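Local coordinates for beta-lactamase (Burkholderia cenocepacia, PDB 5E2G), which probably hydrolyses beta-lactams to substituted beta-amino acids, as a member of the class C beta-lactamase family, although it has also been described as a D-alanine carboxypeptidase, at residues D74-G78 with G79-L83; W158-A161 with K162-Q166. All coordinates share one frame; numbering follows the deposited sequence.

How the contacts relate
Following the chain from its N terminus, contact 1 comes first, where helix 64-77 ends and the chain turns into the loop that leads to helix 87-90. Contact 2 lies further on, over the last turns of helix 150-164 and the start of the link to helix 168-180. Each closes a short local turn at a helix end, and since contact 1 is complete before contact 2 opens, they neither nest nor cross. In space they meet, their centres about 10 Å apart: A75 CB lies 3.7 Å from M164 CG, and E80 O lies 3.6 Å from A163 CB. The C-terminal ends of two helices are thereby packed together, along with the loop at 79-83.

Contact 1: D74-G78 with G79-L83; sequences DAQEG and GELSL
A Schellman motif ends helix 64-77 here, with G79 as its C' residue, and two backbone bonds reach back into the last turn. E80 N donates to A75 O at 2.9 Å, and G79 N donates to Q76 O at 3.1 Å. The two carbonyls are used differently: E80 N is tilted 30° from the plane of the A75 carbonyl, whereas G79 N sits above the Q76 carbonyl, 66° out of its plane. The positive phi of G79 makes the reversal and suits a residue without a side chain. Beyond it the chain doubles back beside the helix, bringing L81 against A75 and Q76. L81 straddles that turn: its CD2 meets A75 CB at 3.6 Å, while CD1 lies 3.8 Å from Q76 CB. Its first torsion (chi1 62°) places CG between the backbone N and the carbonyl carbon, which brings CG against A75 CB and Q76 N, its two methyls dividing between A75 and Q76. L81 also touches L104 and T160. E80 turns to charge instead. Its CB lies beside A75 O and its CG near G78 O, and the extended chain carries OE2 to a salt bridge with R245. D74 OD2 pairs with the same arginine and with R175 as well; positive charge between the two carboxylates probably eases the repulsion between their like charges. Further along, Q76 CG lies beside L81 O and, more loosely, L83, and S82 OG bonds to A84 N as the chain heads for helix 87-90. Where the returning chain passes Q76, a nearly straight CA-H...O contact joins Q76 CA to L81 O at 3.3 Å.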
loop_
_atom_site.group_PDB
_atom_site.type_symbol
_atom_site.label_atom_id
_atom_site.label_comp_id
_atom_site.label_asym_id
_atom_site.label_seq_id
_atom_site.Cartn_x
_atom_site.Cartn_y
_atom_site.Cartn_z
ATOM N N ASP A 74 -7.322 -12.234 -5.054
ATOM C CA ASP A 74 -7.060 -13.471 -5.779
ATOM C C ASP A 74 -7.800 -14.653 -5.162
ATOM O O ASP A 74 -8.406 -15.454 -5.881
ATOM C CB ASP A 74 -5.568 -13.751 -5.830
ATOM C CG ASP A 74 -5.262 -14.919 -6.711
ATOM O OD1 ASP A 74 -5.256 -14.728 -7.949
ATOM O OD2 ASP A 74 -5.021 -16.024 -6.173
ATOM N N ALA A 75 -7.738 -14.796 -3.835
ATOM C CA ALA A 75 -8.541 -15.810 -3.159
ATOM C C ALA A 75 -10.010 -15.700 -3.547
ATOM O O ALA A 75 -10.662 -16.708 -3.840
ATOM C CB ALA A 75 -8.377 -15.683 -1.645
ATOM N N GLN A 76 -10.549 -14.479 -3.565
ATOM C CA GLN A 76 -11.935 -14.293 -3.970
ATOM C C GLN A 76 -12.149 -14.797 -5.388
ATOM O O GLN A 76 -13.150 -15.465 -5.673
ATOM C CB GLN A 76 -12.317 -12.816 -3.842
ATOM C CG GLN A 76 -13.809 -12.537 -3.820
ATOM C CD GLN A 76 -14.402 -12.455 -5.208
ATOM O OE1 GLN A 76 -13.715 -12.091 -6.163
ATOM N NE2 GLN A 76 -15.680 -12.802 -5.336
ATOM N N GLU A 77 -11.190 -14.516 -6.281
ATOM C CA GLU A 77 -11.315 -14.929 -7.678
ATOM C C GLU A 77 -11.308 -16.441 -7.814
ATOM O O GLU A 77 -11.926 -16.986 -8.737
ATOM C CB GLU A 77 -10.187 -14.331 -8.523
ATOM C CG GLU A 77 -10.400 -12.887 -8.963
ATOM C CD GLU A 77 -11.711 -12.672 -9.710
ATOM O OE1 GLU A 77 -12.583 -11.963 -9.167
ATOM O OE2 GLU A 77 -11.874 -13.222 -10.826
ATOM N N GLY A 78 -10.610 -17.134 -6.928
ATOM C CA GLY A 78 -10.599 -18.578 -6.967
ATOM C C GLY A 78 -11.666 -19.246 -6.134
ATOM O O GLY A 78 -11.625 -20.465 -5.948
ATOM N N GLY A 79 -12.622 -18.483 -5.623
ATOM C CA GLY A 79 -13.685 -19.047 -4.820
ATOM C C GLY A 79 -13.280 -19.474 -3.432
ATOM O O GLY A 79 -14.069 -20.132 -2.750
ATOM N N GLU A 80 -12.073 -19.128 -2.986
ATOM C CA GLU A 80 -11.639 -19.567 -1.670
ATOM C C GLU A 80 -12.200 -18.693 -0.568
ATOM O O GLU A 80 -12.234 -19.123 0.589
ATOM C CB GLU A 80 -10.120 -19.603 -1.623
ATOM C CG GLU A 80 -9.556 -20.268 -2.862
ATOM C CD GLU A 80 -8.078 -20.514 -2.774
ATOM O OE1 GLU A 80 -7.653 -21.220 -1.835
ATOM O OE2 GLU A 80 -7.338 -19.997 -3.642
ATOM N N LEU A 81 -12.651 -17.488 -0.907
ATOM C CA LEU A 81 -13.344 -16.632 0.042
ATOM C C LEU A 81 -14.298 -15.720 -0.711
ATOM O O LEU A 81 -14.234 -15.579 -1.933
ATOM C CB LEU A 81 -12.369 -15.806 0.893
ATOM C CG LEU A 81 -11.420 -14.800 0.237
ATOM C CD1 LEU A 81 -12.091 -13.471 -0.118
ATOM C CD2 LEU A 81 -10.245 -14.567 1.160
ATOM N N SER A 82 -15.182 -15.092 0.053
ATOM C CA SER A 82 -15.961 -13.951 -0.397
ATOM C C SER A 82 -15.585 -12.751 0.459
ATOM O O SER A 82 -15.383 -12.887 1.667
ATOM C CB SER A 82 -17.465 -14.229 -0.296
ATOM O OG SER A 82 -18.211 -13.027 -0.333
ATOM N N LEU A 83 -15.458 -11.583 -0.169
ATOM C CA LEU A 83 -15.228 -10.375 0.615
ATOM C C LEU A 83 -16.377 -10.097 1.573
ATOM O O LEU A 83 -16.179 -9.410 2.582
ATOM C CB LEU A 83 -15.006 -9.180 -0.301
ATOM C CG LEU A 83 -13.718 -9.220 -1.114
ATOM C CD1 LEU A 83 -13.607 -7.937 -1.913
ATOM C CD2 LEU A 83 -12.509 -9.413 -0.205
#

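Contact 2: W158-A161 with K162-Q166; sequences WLTA and KAMHQ
The carbonyl oxygen of T160 receives M164 N at 2.8 Å, the shortest bond joining 158-161 to 162-166, with the donor tilted 20° from the carbonyl plane. The selenomethionine side chain runs past the same oxygen, M164 CG lying 3.2 Å from T160 O. The two side chains then run alongside each other in the same direction, and T160 CG2 meets M164 SE at 3.8 Å. With OG1 beside the backbone N (chi1 -60°), CG2 falls anti to that N and meets the selenium, while OG1 bonds L156 O one turn earlier. Regular helical bonds precede this: A163 N donates to L159 O, and K162 N to W158 O. The helix then closes in a Schellman motif. H165 takes positive phi (59°) and its N donates to K162 O, while Q166 N reaches back to A161 O at 3.2 Å in an almost straight bond. This return sets Q166 O 3.3 Å from A161 CB, so the departing backbone hugs the last turn. Around the helix end, L71 and A72 of helix 64-77 touch T160, L171 of helix 168-180 touches A161 and M164, and Y90 borders L159 and A163. The chemistry is thus divided: the carbonyls of W158 to K162 all accept backbone N-H groups, the threonine hydroxyl is satisfied within its own helix, and the T160 and M164 side chains form an apolar surface against helix 64-77.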
loop_
_atom_site.group_PDB
_atom_site.type_symbol
_atom_site.label_atom_id
_atom_site.label_comp_id
_atom_site.label_asym_id
_atom_site.label_seq_id
_atom_site.Cartn_x
_atom_site.Cartn_y
_atom_site.Cartn_z
ATOM N N TRP A 158 -4.551 -11.914 7.554
ATOM C CA TRP A 158 -4.672 -13.106 8.386
ATOM C C TRP A 158 -5.780 -14.010 7.876
ATOM O O TRP A 158 -5.575 -15.211 7.668
ATOM C CB TRP A 158 -4.948 -12.706 9.836
ATOM C CG TRP A 158 -4.059 -13.383 10.831
ATOM C CD1 TRP A 158 -2.701 -13.281 10.910
ATOM C CD2 TRP A 158 -4.457 -14.252 11.900
ATOM N NE1 TRP A 158 -2.226 -14.037 11.956
ATOM C CE2 TRP A 158 -3.284 -14.641 12.581
ATOM C CE3 TRP A 158 -5.689 -14.741 12.347
ATOM C CZ2 TRP A 158 -3.304 -15.496 13.679
ATOM C CZ3 TRP A 158 -5.707 -15.587 13.444
ATOM C CH2 TRP A 158 -4.521 -15.955 14.097
ATOM N N LEU A 159 -6.962 -13.435 7.648
ATOM C CA LEU A 159 -8.132 -14.224 7.291
ATOM C C LEU A 159 -8.030 -14.782 5.882
ATOM O O LEU A 159 -8.513 -15.889 5.626
ATOM C CB LEU A 159 -9.390 -13.375 7.443
ATOM C CG LEU A 159 -9.657 -12.916 8.879
ATOM C CD1 LEU A 159 -10.675 -11.775 8.916
ATOM C CD2 LEU A 159 -10.107 -14.081 9.757
ATOM N N THR A 160 -7.404 -14.039 4.966
ATOM C CA THR A 160 -7.148 -14.557 3.623
ATOM C C THR A 160 -6.234 -15.780 3.663
ATOM O O THR A 160 -6.457 -16.758 2.940
ATOM C CB THR A 160 -6.531 -13.462 2.759
ATOM O OG1 THR A 160 -7.439 -12.359 2.674
ATOM C CG2 THR A 160 -6.216 -13.987 1.364
ATOM N N ALA A 161 -5.204 -15.746 4.509
ATOM C CA ALA A 161 -4.327 -16.899 4.648
ATOM C C ALA A 161 -5.072 -18.097 5.224
ATOM O O ALA A 161 -4.848 -19.234 4.794
ATOM C CB ALA A 161 -3.125 -16.539 5.509
ATOM N N LYS A 162 -5.953 -17.869 6.203
ATOM C CA LYS A 162 -6.819 -18.942 6.689
ATOM C C LYS A 162 -7.604 -19.568 5.543
ATOM O O LYS A 162 -7.621 -20.792 5.377
ATOM C CB LYS A 162 -7.787 -18.410 7.746
ATOM C CG LYS A 162 -7.230 -18.347 9.138
ATOM C CD LYS A 162 -7.149 -19.720 9.768
ATOM C CE LYS A 162 -6.602 -19.625 11.167
ATOM N NZ LYS A 162 -6.485 -20.954 11.789
ATOM N N ALA A 163 -8.257 -18.728 4.739
ATOM C CA ALA A 163 -9.065 -19.218 3.630
ATOM C C ALA A 163 -8.220 -19.929 2.581
ATOM O O ALA A 163 -8.687 -20.894 1.965
ATOM C CB ALA A 163 -9.834 -18.055 2.999
HETATM N N MSE A 164 -6.981 -19.492 2.370
HETATM C CA MSE A 164 -6.143 -20.094 1.335
HETATM C C MSE A 164 -5.299 -21.269 1.825
HETATM O O MSE A 164 -4.503 -21.815 1.070
HETATM C CB MSE A 164 -5.239 -19.036 0.718
HETATM C CG MSE A 164 -6.017 -17.934 0.025
HETATM SE SE MSE A 164 -4.870 -16.687 -0.916
HETATM C CE MSE A 164 -4.661 -17.691 -2.583
ATOM N N HIS A 165 -5.481 -21.653 3.089
ATOM C CA HIS A 165 -4.828 -22.831 3.654
ATOM C C HIS A 165 -3.311 -22.708 3.577
ATOM O O HIS A 165 -2.613 -23.636 3.157
ATOM C CB HIS A 165 -5.295 -24.107 2.956
ATOM C CG HIS A 165 -6.759 -24.127 2.675
ATOM N ND1 HIS A 165 -7.699 -24.316 3.663
ATOM C CD2 HIS A 165 -7.447 -23.960 1.521
ATOM C CE1 HIS A 165 -8.907 -24.276 3.129
ATOM N NE2 HIS A 165 -8.781 -24.061 1.830
ATOM N N GLN A 166 -2.793 -21.550 3.988
ATOM C CA GLN A 166 -1.352 -21.362 3.948
ATOM C C GLN A 166 -0.925 -20.328 4.984
ATOM O O GLN A 166 -1.733 -19.537 5.480
ATOM C CB GLN A 166 -0.893 -20.967 2.539
ATOM C CG GLN A 166 0.621 -20.896 2.348
ATOM C CD GLN A 166 1.342 -22.184 2.727
ATOM O OE1 GLN A 166 1.816 -22.350 3.850
ATOM N NE2 GLN A 166 1.447 -23.091 1.774
#